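Local coordinates for putative uncharacterized protein (Coprinopsis cinerea, PDB 3W9A) that probably hydrolyses beta-glucans, acting through a beta-jelly-roll catalytic domain of glycoside hydrolase family 131, at residues Glu113-Phe118 with Glu125-Val130; Ser99-Asn104 with Asp214-Gly219; Trp32-Ser37 with Glu80-Thr85; Met76-Leu81 with Gly202-Val207. One frame throughout, in Å; residues are numbered along the deposited sequence.

From the N terminus, contact 3 closes the first loop, bringing Trp32-Ser37 back to Glu80-Thr85. Contact 4 opens on that same strand, the two sharing Glu80 and Leu81, and closes far along the chain at Gly202-Val207. Contact 2 runs from Ser99-Asn104 to Asp214-Gly219, so it crosses contact 4. Contact 1, the hairpin of Glu113-Phe118 and Glu125-Val130, nests inside both long loops. Contacts 1, 3 and 4 lie in one antiparallel sheet, where strands 114-119 and 203-205 are neighbours; contact 2 belongs to the other. Trp215 of contact 2 packs on His114, Val116 and Val203, joining the two sheets across the core.

Contact 1: Glu113-Phe118 with Glu125-Val130; sequences EHQVMF and ELKYGV
The imidazole of His114 and the ring of Tyr128 lie side by side and point the same way, their centroids 5.5 Å apart and their planes turned 55° to each other, an oblique pair. At the imidazole edge, in plane, sits the Tyr128 carbonyl; His114 ND1 bonds to Tyr128 O at 3.0 Å, approaching from above the carbonyl plane. His114 N reaches the same Tyr128 O at 2.9 Å, nearly along the C=O axis. His114 CG beside its own backbone N (chi1 -55°) turns ND1 back to this doubly used oxygen, and NE2, bonded to Glu213, fixes the ring from its far end. Val116 and Leu126 lie on the same face of the sheet as His114 and Tyr128 and are joined by backbone bonds in both directions, Val116 N to Leu126 O being 2.8 Å. On the face of Gln115 and Lys127, Glu113 OE2 takes two donors from opposite sides of the carboxylate plane: Lys127 NZ at 3.2 Å, a salt bridge, and Gln115 NE2 at 2.9 Å. Val130 CG2 lies 3.3 Å from Glu113 CB. An alanine at Glu113 would probably leave the Lys127 ammonium without its counter-charge here and the Gln115 amide freer to turn. Gln115 NE2 also bonds a glycerol, probably from the crystallisation liquor; the polar groups gathered here could perhaps meet hydroxyls of a sugar, though none is bound.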
loop_
_atom_site.group_PDB
_atom_site.type_symbol
_atom_site.label_atom_id
_atom_site.label_comp_id
_atom_site.label_asym_id
_atom_site.label_seq_id
_atom_site.Cartn_x
_atom_site.Cartn_y
_atom_site.Cartn_z
ATOM N N GLU A 113 8.772 1.373 -14.635
ATOM C CA GLU A 113 8.494 0.358 -13.617
ATOM C C GLU A 113 8.263 0.992 -12.249
ATOM O O GLU A 113 9.040 1.857 -11.839
ATOM C CB GLU A 113 9.644 -0.646 -13.509
ATOM C CG GLU A 113 9.374 -1.716 -12.453
ATOM C CD GLU A 113 10.426 -2.798 -12.407
ATOM O OE1 GLU A 113 11.227 -2.915 -13.355
ATOM O OE2 GLU A 113 10.456 -3.524 -11.398
ATOM N N HIS A 114 7.205 0.531 -11.561
ATOM C CA HIS A 114 6.856 0.919 -10.188
ATOM C C HIS A 114 6.680 -0.317 -9.357
ATOM O O HIS A 114 6.159 -1.315 -9.845
ATOM C CB HIS A 114 5.507 1.633 -10.111
ATOM C CG HIS A 114 5.402 2.813 -10.999
ATOM N ND1 HIS A 114 5.296 2.693 -12.362
ATOM C CD2 HIS A 114 5.372 4.136 -10.726
ATOM C CE1 HIS A 114 5.213 3.898 -12.897
ATOM N NE2 HIS A 114 5.259 4.791 -11.926
ATOM N N GLN A 115 7.076 -0.233 -8.096
ATOM C CA GLN A 115 6.785 -1.271 -7.114
ATOM C C GLN A 115 6.023 -0.603 -5.985
ATOM O O GLN A 115 6.446 0.438 -5.456
ATOM C CB GLN A 115 8.074 -1.896 -6.592
ATOM C CG GLN A 115 8.817 -2.735 -7.620
ATOM C CD GLN A 115 10.321 -2.653 -7.489
ATOM O OE1 GLN A 115 10.850 -2.486 -6.394
ATOM N NE2 GLN A 115 11.027 -2.752 -8.615
ATOM N N VAL A 116 4.881 -1.175 -5.640
ATOM C CA VAL A 116 3.968 -0.534 -4.723
ATOM C C VAL A 116 3.446 -1.540 -3.728
ATOM O O VAL A 116 3.169 -2.677 -4.092
ATOM C CB VAL A 116 2.794 0.073 -5.481
ATOM C CG1 VAL A 116 1.987 0.960 -4.567
ATOM C CG2 VAL A 116 3.294 0.873 -6.699
HETATM N N MSE A 117 3.313 -1.116 -2.475
HETATM C CA MSE A 117 2.775 -1.974 -1.418
HETATM C C MSE A 117 3.563 -3.270 -1.346
HETATM O O MSE A 117 3.019 -4.358 -1.418
HETATM C CB MSE A 117 1.268 -2.183 -1.640
HETATM C CG MSE A 117 0.433 -0.905 -1.839
HETATM SE SE MSE A 117 0.560 0.395 -0.334
HETATM C CE MSE A 117 0.244 -0.904 1.121
ATOM N N PHE A 118 4.872 -3.136 -1.170
ATOM C CA PHE A 118 5.803 -4.253 -1.280
ATOM C C PHE A 118 6.518 -4.536 0.023
ATOM O O PHE A 118 6.834 -3.614 0.780
ATOM C CB PHE A 118 6.859 -4.003 -2.373
ATOM C CG PHE A 118 7.695 -2.752 -2.191
ATOM C CD1 PHE A 118 8.897 -2.779 -1.493
ATOM C CD2 PHE A 118 7.322 -1.562 -2.801
ATOM C CE1 PHE A 118 9.672 -1.620 -1.363
ATOM C CE2 PHE A 118 8.088 -0.409 -2.672
ATOM C CZ PHE A 118 9.269 -0.437 -1.971
ATOM N N GLU A 125 3.897 -8.027 -3.911
ATOM C CA GLU A 125 3.825 -6.611 -4.197
ATOM C C GLU A 125 2.927 -6.375 -5.394
ATOM O O GLU A 125 2.520 -7.313 -6.102
ATOM C CB GLU A 125 5.214 -6.040 -4.528
ATOM C CG GLU A 125 5.837 -6.602 -5.815
ATOM C CD GLU A 125 7.278 -6.173 -6.005
ATOM O OE1 GLU A 125 7.694 -5.131 -5.422
ATOM O OE2 GLU A 125 8.006 -6.891 -6.719
ATOM N N LEU A 126 2.654 -5.104 -5.633
ATOM C CA LEU A 126 1.982 -4.688 -6.837
ATOM C C LEU A 126 3.020 -3.993 -7.674
ATOM O O LEU A 126 3.930 -3.347 -7.132
ATOM C CB LEU A 126 0.843 -3.713 -6.519
ATOM C CG LEU A 126 -0.373 -4.237 -5.722
ATOM C CD1 LEU A 126 -1.324 -3.108 -5.359
ATOM C CD2 LEU A 126 -1.119 -5.325 -6.469
ATOM N N LYS A 127 2.907 -4.127 -8.981
ATOM C CA LYS A 127 3.680 -3.277 -9.895
ATOM C C LYS A 127 2.807 -2.590 -10.929
ATOM O O LYS A 127 1.646 -2.951 -11.113
ATOM C CB LYS A 127 4.747 -4.065 -10.622
ATOM C CG LYS A 127 5.662 -4.896 -9.735
ATOM C CD LYS A 127 7.032 -4.993 -10.393
ATOM C CE LYS A 127 7.719 -6.305 -10.105
ATOM N NZ LYS A 127 9.065 -6.278 -10.753
ATOM N N TYR A 128 3.395 -1.591 -11.580
ATOM C CA TYR A 128 2.781 -0.866 -12.671
ATOM C C TYR A 128 3.875 -0.447 -13.656
ATOM O O TYR A 128 5.023 -0.169 -13.256
ATOM C CB TYR A 128 2.069 0.364 -12.113
ATOM C CG TYR A 128 1.284 1.189 -13.110
ATOM C CD1 TYR A 128 0.107 0.705 -13.671
ATOM C CD2 TYR A 128 1.697 2.467 -13.465
ATOM C CE1 TYR A 128 -0.615 1.451 -14.583
ATOM C CE2 TYR A 128 0.970 3.239 -14.359
ATOM C CZ TYR A 128 -0.190 2.727 -14.914
ATOM O OH TYR A 128 -0.936 3.483 -15.792
ATOM N N GLY A 129 3.510 -0.410 -14.935
ATOM C CA GLY A 129 4.364 0.091 -16.014
ATOM C C GLY A 129 5.335 -0.926 -16.575
ATOM O O GLY A 129 6.353 -0.548 -17.137
ATOM N N VAL A 130 4.995 -2.211 -16.464
ATOM C CA VAL A 130 5.917 -3.316 -16.775
ATOM C C VAL A 130 5.143 -4.482 -17.397
ATOM O O VAL A 130 3.926 -4.578 -17.250
ATOM C CB VAL A 130 6.694 -3.764 -15.489
ATOM C CG1 VAL A 130 7.255 -5.185 -15.569
ATOM C CG2 VAL A 130 7.833 -2.804 -15.193
#

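Contact 2: Ser99-Asn104 with Asp214-Gly219; sequences SIKRTN and DWYVSG
Lys101 lays its CE over one face of the Tyr216 ring, 4.2 Å from the ring centroid and offset toward the rim, a CH-pi contact. Lys101 CG stands between its backbone N and carbonyl carbon (chi1 76°), which sends the extended chain across the ring; the ammonium itself is distant, at most a weak cation-pi attraction. The Thr103 side chain crosses that of Tyr216 at about a right angle, Thr103 CG2 lying 3.7 Å from Tyr216 CE2. Beyond the ring, a water accepts from Tyr216 OH and Thr103 OG1 and donates to Asp214 OD2, 2.8 Å away, so one molecule ties three side chains together; Asn106 also holds that carboxylate oxygen. At the far end another water bridges Ser99 OG and Gly219 O, while Asn158 bonds the same hydroxyl. Four backbone bonds zip the strands: Ser99 with Ser218 and Lys101 with Tyr216, each in both directions, such as Tyr216 N to Lys101 O at 2.9 Å. On the other face Ile100 CD1 meets Trp215 CE3 at 3.6 Å, and both side chains touch Val116 of the opposing sheet. Such antiparallel pairing, with an apolar face turned to a second sheet, is the beta-sandwich architecture of the jelly roll.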
loop_
_atom_site.group_PDB
_atom_site.type_symbol
_atom_site.label_atom_id
_atom_site.label_comp_id
_atom_site.label_asym_id
_atom_site.label_seq_id
_atom_site.Cartn_x
_atom_site.Cartn_y
_atom_site.Cartn_z
ATOM N N SER A 99 -6.418 -0.164 0.138
ATOM C CA SER A 99 -7.085 0.273 -1.081
ATOM C C SER A 99 -6.244 1.342 -1.741
ATOM O O SER A 99 -5.741 2.244 -1.074
ATOM C CB SER A 99 -8.474 0.869 -0.784
ATOM O OG SER A 99 -9.272 -0.021 -0.014
ATOM N N ILE A 100 -6.153 1.269 -3.058
ATOM C CA ILE A 100 -5.313 2.152 -3.814
ATOM C C ILE A 100 -6.037 2.682 -5.068
ATOM O O ILE A 100 -6.923 2.024 -5.643
ATOM C CB ILE A 100 -3.990 1.420 -4.131
ATOM C CG1 ILE A 100 -2.950 2.364 -4.722
ATOM C CG2 ILE A 100 -4.200 0.249 -5.069
ATOM C CD1 ILE A 100 -1.529 1.864 -4.553
ATOM N N LYS A 101 -5.694 3.901 -5.459
ATOM C CA LYS A 101 -6.154 4.437 -6.737
ATOM C C LYS A 101 -5.222 5.492 -7.275
ATOM O O LYS A 101 -4.328 5.993 -6.569
ATOM C CB LYS A 101 -7.543 5.053 -6.620
ATOM C CG LYS A 101 -7.569 6.423 -5.953
ATOM C CD LYS A 101 -8.706 7.285 -6.471
ATOM C CE LYS A 101 -8.629 8.678 -5.889
ATOM N NZ LYS A 101 -9.828 9.472 -6.262
ATOM N N ARG A 102 -5.474 5.837 -8.535
ATOM C CA ARG A 102 -4.852 6.988 -9.179
ATOM C C ARG A 102 -5.943 7.898 -9.710
ATOM O O ARG A 102 -7.109 7.505 -9.757
ATOM C CB ARG A 102 -3.940 6.537 -10.319
ATOM C CG ARG A 102 -4.641 5.843 -11.479
ATOM C CD ARG A 102 -3.743 5.904 -12.699
ATOM N NE ARG A 102 -4.433 5.593 -13.933
ATOM C CZ ARG A 102 -4.843 6.492 -14.831
ATOM N NH1 ARG A 102 -4.684 7.797 -14.633
ATOM N NH2 ARG A 102 -5.432 6.071 -15.945
ATOM N N THR A 103 -5.569 9.113 -10.096
ATOM C CA THR A 103 -6.473 10.000 -10.839
ATOM C C THR A 103 -5.836 10.307 -12.181
ATOM O O THR A 103 -4.845 9.683 -12.573
ATOM C CB THR A 103 -6.770 11.307 -10.068
ATOM O OG1 THR A 103 -5.589 12.124 -9.970
ATOM C CG2 THR A 103 -7.304 11.008 -8.671
ATOM N N ASN A 104 -6.415 11.260 -12.896
ATOM C CA ASN A 104 -5.804 11.778 -14.103
ATOM C C ASN A 104 -4.728 12.819 -13.819
ATOM O O ASN A 104 -3.872 13.078 -14.662
ATOM C CB ASN A 104 -6.888 12.343 -15.000
ATOM C CG ASN A 104 -7.609 11.261 -15.780
ATOM O OD1 ASN A 104 -7.053 10.195 -16.062
ATOM N ND2 ASN A 104 -8.828 11.536 -16.152
ATOM N N ASP A 214 1.096 11.000 -8.253
ATOM C CA ASP A 214 0.282 10.834 -7.049
ATOM C C ASP A 214 -0.319 9.440 -7.058
ATOM O O ASP A 214 -0.838 8.973 -8.078
ATOM C CB ASP A 214 -0.848 11.863 -6.978
ATOM C CG ASP A 214 -0.347 13.302 -6.937
ATOM O OD1 ASP A 214 0.709 13.576 -6.359
ATOM O OD2 ASP A 214 -1.039 14.162 -7.489
ATOM N N TRP A 215 -0.237 8.779 -5.913
ATOM C CA TRP A 215 -0.950 7.543 -5.655
ATOM C C TRP A 215 -1.787 7.815 -4.413
ATOM O O TRP A 215 -1.353 8.563 -3.527
ATOM C CB TRP A 215 0.047 6.413 -5.371
ATOM C CG TRP A 215 0.932 6.047 -6.536
ATOM C CD1 TRP A 215 1.952 6.787 -7.071
ATOM C CD2 TRP A 215 0.890 4.827 -7.274
ATOM N NE1 TRP A 215 2.507 6.119 -8.123
ATOM C CE2 TRP A 215 1.878 4.907 -8.267
ATOM C CE3 TRP A 215 0.089 3.689 -7.207
ATOM C CZ2 TRP A 215 2.118 3.880 -9.160
ATOM C CZ3 TRP A 215 0.303 2.674 -8.132
ATOM C CH2 TRP A 215 1.313 2.775 -9.084
ATOM N N TYR A 216 -2.987 7.253 -4.352
ATOM C CA TYR A 216 -3.835 7.413 -3.180
ATOM C C TYR A 216 -4.021 6.081 -2.478
ATOM O O TYR A 216 -4.219 5.040 -3.116
ATOM C CB TYR A 216 -5.178 8.023 -3.557
ATOM C CG TYR A 216 -5.085 9.372 -4.259
ATOM C CD1 TYR A 216 -5.456 10.546 -3.614
ATOM C CD2 TYR A 216 -4.639 9.470 -5.580
ATOM C CE1 TYR A 216 -5.405 11.773 -4.253
ATOM C CE2 TYR A 216 -4.561 10.697 -6.215
ATOM C CZ TYR A 216 -4.949 11.837 -5.552
ATOM O OH TYR A 216 -4.874 13.051 -6.186
ATOM N N VAL A 217 -3.942 6.116 -1.155
ATOM C CA VAL A 217 -3.970 4.892 -0.343
ATOM C C VAL A 217 -4.942 5.102 0.801
ATOM O O VAL A 217 -4.896 6.145 1.454
ATOM C CB VAL A 217 -2.582 4.585 0.256
ATOM C CG1 VAL A 217 -2.637 3.378 1.188
ATOM C CG2 VAL A 217 -1.554 4.388 -0.836
ATOM N N SER A 218 -5.826 4.140 1.052
ATOM C CA SER A 218 -6.685 4.214 2.234
ATOM C C SER A 218 -7.056 2.838 2.765
ATOM O O SER A 218 -6.845 1.826 2.102
ATOM C CB SER A 218 -7.947 5.002 1.916
ATOM O OG SER A 218 -8.709 4.314 0.956
ATOM N N GLY A 219 -7.603 2.819 3.975
ATOM C CA GLY A 219 -8.081 1.584 4.584
ATOM C C GLY A 219 -6.985 0.551 4.789
ATOM O O GLY A 219 -7.138 -0.617 4.418
HETATM O O HOH W 1 -8.858 -1.435 2.356
HETATM O O HOH W 2 -2.787 9.995 -9.805
HETATM O O HOH W 3 -3.657 13.518 -8.283
#

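Contact 3: Trp32-Ser37 with Glu80-Thr85; sequences WYIKGS and ELIPQT
An irregular antiparallel pairing in one jelly-roll sheet sets Trp32 and Ile34 against Glu80-Ile82. The direct link is a rather long bond from Glu80 N to Ile34 O, 3.3 Å; Ile34 is the centre of an inverse gamma turn. One residue earlier a water spans the strands, accepting from Tyr33 N at 2.8 Å and donating to Glu80 O at 2.7 Å. Trp32 CG is anti to its backbone N (chi1 174°), which brings the indole across Leu81 at a slant, with Trp32 CE3 3.6 Å from Leu81 CD2; the Glu80 carbonyl oxygen lies at the indole edge. Lys35 CD, from the same segment, lies over one indole face toward its rim. Ile34 CG2 presses on Glu80 CD at 3.6 Å, and Ile34 CD1 meets Ile82 CD1 at 4.1 Å. The buried Glu80 carboxylate is thus flanked by aliphatic carbon from Ile34, while its oxygens find polar partners in Arg78 and His200, which would help to keep it from turning.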
loop_
_atom_site.group_PDB
_atom_site.type_symbol
_atom_site.label_atom_id
_atom_site.label_comp_id
_atom_site.label_asym_id
_atom_site.label_seq_id
_atom_site.Cartn_x
_atom_site.Cartn_y
_atom_site.Cartn_z
ATOM N N TRP A 32 8.482 6.764 9.376
ATOM C CA TRP A 32 8.575 7.686 8.259
ATOM C C TRP A 32 10.044 8.116 8.155
ATOM O O TRP A 32 10.501 9.003 8.884
ATOM C CB TRP A 32 7.636 8.846 8.503
ATOM C CG TRP A 32 7.703 9.986 7.522
ATOM C CD1 TRP A 32 7.741 11.305 7.821
ATOM C CD2 TRP A 32 7.737 9.888 6.100
ATOM N NE1 TRP A 32 7.793 12.050 6.673
ATOM C CE2 TRP A 32 7.779 11.198 5.598
ATOM C CE3 TRP A 32 7.695 8.812 5.197
ATOM C CZ2 TRP A 32 7.810 11.475 4.238
ATOM C CZ3 TRP A 32 7.707 9.093 3.827
ATOM C CH2 TRP A 32 7.760 10.404 3.364
ATOM N N TYR A 33 10.776 7.393 7.317
ATOM C CA TYR A 33 12.201 7.676 7.051
ATOM C C TYR A 33 12.621 7.422 5.596
ATOM O O TYR A 33 13.646 7.917 5.186
ATOM C CB TYR A 33 13.114 6.885 7.996
ATOM C CG TYR A 33 13.058 5.382 7.830
ATOM C CD1 TYR A 33 13.968 4.713 7.027
ATOM C CD2 TYR A 33 12.084 4.635 8.474
ATOM C CE1 TYR A 33 13.914 3.326 6.873
ATOM C CE2 TYR A 33 12.021 3.255 8.331
ATOM C CZ TYR A 33 12.927 2.599 7.527
ATOM O OH TYR A 33 12.839 1.220 7.396
ATOM N N ILE A 34 11.860 6.621 4.836
ATOM C CA ILE A 34 12.187 6.358 3.443
ATOM C C ILE A 34 11.597 7.512 2.621
ATOM O O ILE A 34 10.482 7.441 2.140
ATOM C CB ILE A 34 11.657 4.975 2.972
ATOM C CG1 ILE A 34 12.258 3.853 3.821
ATOM C CG2 ILE A 34 12.014 4.710 1.519
ATOM C CD1 ILE A 34 11.733 2.463 3.495
ATOM N N LYS A 35 12.357 8.589 2.487
ATOM C CA LYS A 35 11.852 9.805 1.889
ATOM C C LYS A 35 12.980 10.687 1.387
ATOM O O LYS A 35 14.141 10.488 1.764
ATOM C CB LYS A 35 11.103 10.589 2.952
ATOM C CG LYS A 35 11.994 11.039 4.088
ATOM C CD LYS A 35 11.209 11.441 5.315
ATOM C CE LYS A 35 12.125 12.018 6.381
ATOM N NZ LYS A 35 11.446 12.071 7.707
ATOM N N GLY A 36 12.612 11.717 0.623
ATOM C CA GLY A 36 13.559 12.717 0.158
ATOM C C GLY A 36 13.836 13.744 1.240
ATOM O O GLY A 36 13.259 13.687 2.347
ATOM N N SER A 37 14.690 14.704 0.901
ATOM C CA SER A 37 15.060 15.808 1.798
ATOM C C SER A 37 13.993 16.877 1.956
ATOM O O SER A 37 14.099 17.723 2.849
ATOM C CB SER A 37 16.304 16.504 1.263
ATOM O OG SER A 37 17.378 15.601 1.269
ATOM N N GLU A 80 7.682 6.093 1.080
ATOM C CA GLU A 80 7.198 4.845 1.678
ATOM C C GLU A 80 7.137 4.971 3.196
ATOM O O GLU A 80 8.091 5.419 3.825
ATOM C CB GLU A 80 8.109 3.674 1.281
ATOM C CG GLU A 80 8.799 3.926 -0.045
ATOM C CD GLU A 80 9.720 2.832 -0.523
ATOM O OE1 GLU A 80 10.062 1.911 0.237
ATOM O OE2 GLU A 80 10.103 2.909 -1.708
ATOM N N LEU A 81 6.016 4.577 3.771
ATOM C CA LEU A 81 5.910 4.407 5.223
ATOM C C LEU A 81 6.022 2.939 5.552
ATOM O O LEU A 81 5.828 2.093 4.678
ATOM C CB LEU A 81 4.555 4.930 5.701
ATOM C CG LEU A 81 4.309 6.427 5.502
ATOM C CD1 LEU A 81 2.829 6.695 5.254
ATOM C CD2 LEU A 81 4.817 7.235 6.690
ATOM N N ILE A 82 6.322 2.639 6.809
ATOM C CA ILE A 82 6.415 1.269 7.293
ATOM C C ILE A 82 5.584 1.154 8.564
ATOM O O ILE A 82 5.539 2.088 9.358
ATOM C CB ILE A 82 7.854 0.871 7.664
ATOM C CG1 ILE A 82 8.852 1.208 6.541
ATOM C CG2 ILE A 82 7.936 -0.596 8.076
ATOM C CD1 ILE A 82 8.778 0.308 5.332
ATOM N N PRO A 83 4.878 0.035 8.740
ATOM C CA PRO A 83 4.140 -0.101 9.986
ATOM C C PRO A 83 5.049 -0.016 11.193
ATOM O O PRO A 83 6.132 -0.596 11.186
ATOM C CB PRO A 83 3.539 -1.501 9.883
ATOM C CG PRO A 83 3.361 -1.706 8.419
ATOM C CD PRO A 83 4.578 -1.058 7.807
ATOM N N GLN A 84 4.606 0.724 12.200
ATOM C CA GLN A 84 5.244 0.738 13.508
ATOM C C GLN A 84 4.384 -0.091 14.446
ATOM O O GLN A 84 3.229 0.263 14.692
ATOM C CB GLN A 84 5.341 2.167 14.042
ATOM C CG GLN A 84 5.917 2.281 15.460
ATOM C CD GLN A 84 7.390 1.926 15.509
ATOM O OE1 GLN A 84 8.221 2.569 14.875
ATOM N NE2 GLN A 84 7.726 0.941 16.318
ATOM N N THR A 85 4.944 -1.191 14.958
ATOM C CA THR A 85 4.249 -2.076 15.898
ATOM C C THR A 85 5.244 -2.922 16.651
ATOM O O THR A 85 6.339 -3.159 16.159
ATOM C CB THR A 85 3.264 -3.025 15.169
ATOM O OG1 THR A 85 2.635 -3.893 16.106
ATOM C CG2 THR A 85 3.965 -3.868 14.107
HETATM O O HOH W 4 9.433 5.203 6.113
#

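Contact 4: Met76-Leu81 with Gly202-Val207; sequences MMRTEL and GVLRIV
Met77 and Arg205 exchange backbone bonds, Met77 N to Arg205 O and Arg205 N to Met77 O both being 2.7 Å; Thr79 and Val203 form the second such pair, Thr79 N to Val203 O at 3.0 Å. Beyond them Gly202 sits with its CA 4.2 Å from Glu80 CA, where a side chain would strike Thr79 O. At this glycine the chain turns a corner and enters the short strand 203-205, which lies between strands 77-83 and 114-119 in one jelly-roll sheet, with Leu204 and Gly202 bonding through their backbones to Gln115 and Met117.

Among charged groups, Arg78 grips Glu80 side-on, Arg78 NE to Glu80 OE2 at 2.7 Å and Arg78 NH2 to OE1, both oxygens being met from above the carboxylate plane. On the sheet's other face Arg205 bends at chi3 (80°), so that NE and NH2 both clasp Val207 O, with Arg205 NE 2.9 Å from it, while NH1 forms a salt bridge to Glu213. A leucine in place of Arg205 would probably leave Glu213 without this positive partner and the Val207 carbonyl without its clasp.

Two apolar groups lie over these flat cations. The methyl CE of Met77, a selenomethionine, stands over the centre of the Arg205 guanidinium, 3.5 Å from Arg205 CZ. Leu204 CD1 lies over one face of the Arg78 guanidinium, nearest to Arg78 NE at 3.6 Å. Apart from them, Met76 SE runs beside Ile206 CG1 at 4.0 Å.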
loop_
_atom_site.group_PDB
_atom_site.type_symbol
_atom_site.label_atom_id
_atom_site.label_comp_id
_atom_site.label_asym_id
_atom_site.label_seq_id
_atom_site.Cartn_x
_atom_site.Cartn_y
_atom_site.Cartn_z
HETATM N N MSE A 76 16.461 6.537 -7.164
HETATM C CA MSE A 76 15.099 6.044 -7.399
HETATM C C MSE A 76 14.104 6.880 -6.616
HETATM O O MSE A 76 14.427 7.410 -5.556
HETATM C CB MSE A 76 14.967 4.576 -7.004
HETATM C CG MSE A 76 15.904 3.700 -7.837
HETATM SE SE MSE A 76 15.593 1.798 -7.422
HETATM C CE MSE A 76 17.290 1.123 -8.189
HETATM N N MSE A 77 12.887 6.983 -7.141
HETATM C CA MSE A 77 11.840 7.818 -6.551
HETATM C C MSE A 77 11.144 6.980 -5.541
HETATM O O MSE A 77 10.610 5.944 -5.878
HETATM C CB MSE A 77 10.857 8.347 -7.600
HETATM C CG MSE A 77 11.655 8.963 -8.737
HETATM SE SE MSE A 77 10.720 10.305 -9.854
HETATM C CE MSE A 77 8.835 9.881 -9.535
ATOM N N ARG A 78 11.158 7.416 -4.288
ATOM C CA ARG A 78 10.619 6.606 -3.188
ATOM C C ARG A 78 9.907 7.461 -2.159
ATOM O O ARG A 78 10.474 8.451 -1.681
ATOM C CB ARG A 78 11.741 5.830 -2.494
ATOM C CG ARG A 78 12.425 4.790 -3.356
ATOM C CD ARG A 78 13.431 3.977 -2.548
ATOM N NE ARG A 78 12.802 3.027 -1.639
ATOM C CZ ARG A 78 13.467 2.081 -0.965
ATOM N NH1 ARG A 78 14.777 1.975 -1.073
ATOM N NH2 ARG A 78 12.830 1.247 -0.164
ATOM N N THR A 79 8.674 7.076 -1.829
ATOM C CA THR A 79 7.927 7.679 -0.723
ATOM C C THR A 79 7.195 6.545 -0.071
ATOM O O THR A 79 6.227 6.051 -0.633
ATOM C CB THR A 79 6.907 8.705 -1.205
ATOM O OG1 THR A 79 7.592 9.831 -1.770
ATOM C CG2 THR A 79 6.028 9.172 -0.049
ATOM N N GLU A 80 7.682 6.093 1.080
ATOM C CA GLU A 80 7.198 4.845 1.678
ATOM C C GLU A 80 7.137 4.971 3.196
ATOM O O GLU A 80 8.091 5.419 3.825
ATOM C CB GLU A 80 8.109 3.674 1.281
ATOM C CG GLU A 80 8.799 3.926 -0.045
ATOM C CD GLU A 80 9.720 2.832 -0.523
ATOM O OE1 GLU A 80 10.062 1.911 0.237
ATOM O OE2 GLU A 80 10.103 2.909 -1.708
ATOM N N LEU A 81 6.016 4.577 3.771
ATOM C CA LEU A 81 5.910 4.407 5.223
ATOM C C LEU A 81 6.022 2.939 5.552
ATOM O O LEU A 81 5.828 2.093 4.678
ATOM C CB LEU A 81 4.555 4.930 5.701
ATOM C CG LEU A 81 4.309 6.427 5.502
ATOM C CD1 LEU A 81 2.829 6.695 5.254
ATOM C CD2 LEU A 81 4.817 7.235 6.690
ATOM N N GLY A 202 3.533 2.471 0.296
ATOM C CA GLY A 202 3.953 3.548 -0.588
ATOM C C GLY A 202 4.455 3.074 -1.935
ATOM O O GLY A 202 4.067 2.002 -2.412
ATOM N N VAL A 203 5.324 3.885 -2.541
ATOM C CA VAL A 203 5.668 3.739 -3.957
ATOM C C VAL A 203 7.134 3.944 -4.202
ATOM O O VAL A 203 7.720 4.910 -3.703
ATOM C CB VAL A 203 4.956 4.797 -4.820
ATOM C CG1 VAL A 203 5.201 4.525 -6.297
ATOM C CG2 VAL A 203 3.476 4.800 -4.521
ATOM N N LEU A 204 7.704 3.030 -4.980
ATOM C CA LEU A 204 9.032 3.166 -5.525
ATOM C C LEU A 204 8.893 3.200 -7.021
ATOM O O LEU A 204 8.171 2.368 -7.600
ATOM C CB LEU A 204 9.919 1.985 -5.102
ATOM C CG LEU A 204 11.355 1.884 -5.652
ATOM C CD1 LEU A 204 12.180 1.085 -4.659
ATOM C CD2 LEU A 204 11.422 1.213 -7.024
ATOM N N ARG A 205 9.559 4.168 -7.648
ATOM C CA ARG A 205 9.786 4.136 -9.103
ATOM C C ARG A 205 11.289 4.180 -9.405
ATOM O O ARG A 205 12.014 5.022 -8.855
ATOM C CB ARG A 205 9.087 5.304 -9.803
ATOM C CG ARG A 205 8.811 5.019 -11.262
ATOM C CD ARG A 205 8.145 6.200 -11.943
ATOM N NE ARG A 205 9.115 7.218 -12.301
ATOM C CZ ARG A 205 8.814 8.426 -12.757
ATOM N NH1 ARG A 205 7.546 8.819 -12.913
ATOM N NH2 ARG A 205 9.795 9.247 -13.076
ATOM N N ILE A 206 11.748 3.303 -10.296
ATOM C CA ILE A 206 13.183 3.185 -10.567
ATOM C C ILE A 206 13.712 4.420 -11.296
ATOM O O ILE A 206 14.678 5.019 -10.842
ATOM C CB ILE A 206 13.548 1.892 -11.331
ATOM C CG1 ILE A 206 13.255 0.652 -10.476
ATOM C CG2 ILE A 206 15.034 1.858 -11.708
ATOM C CD1 ILE A 206 13.262 -0.639 -11.261
ATOM N N VAL A 207 13.088 4.799 -12.406
ATOM C CA VAL A 207 13.568 5.935 -13.214
ATOM C C VAL A 207 13.152 7.267 -12.598
ATOM O O VAL A 207 11.976 7.485 -12.333
ATOM C CB VAL A 207 13.053 5.856 -14.662
ATOM C CG1 VAL A 207 13.423 7.113 -15.451
ATOM C CG2 VAL A 207 13.633 4.629 -15.336
#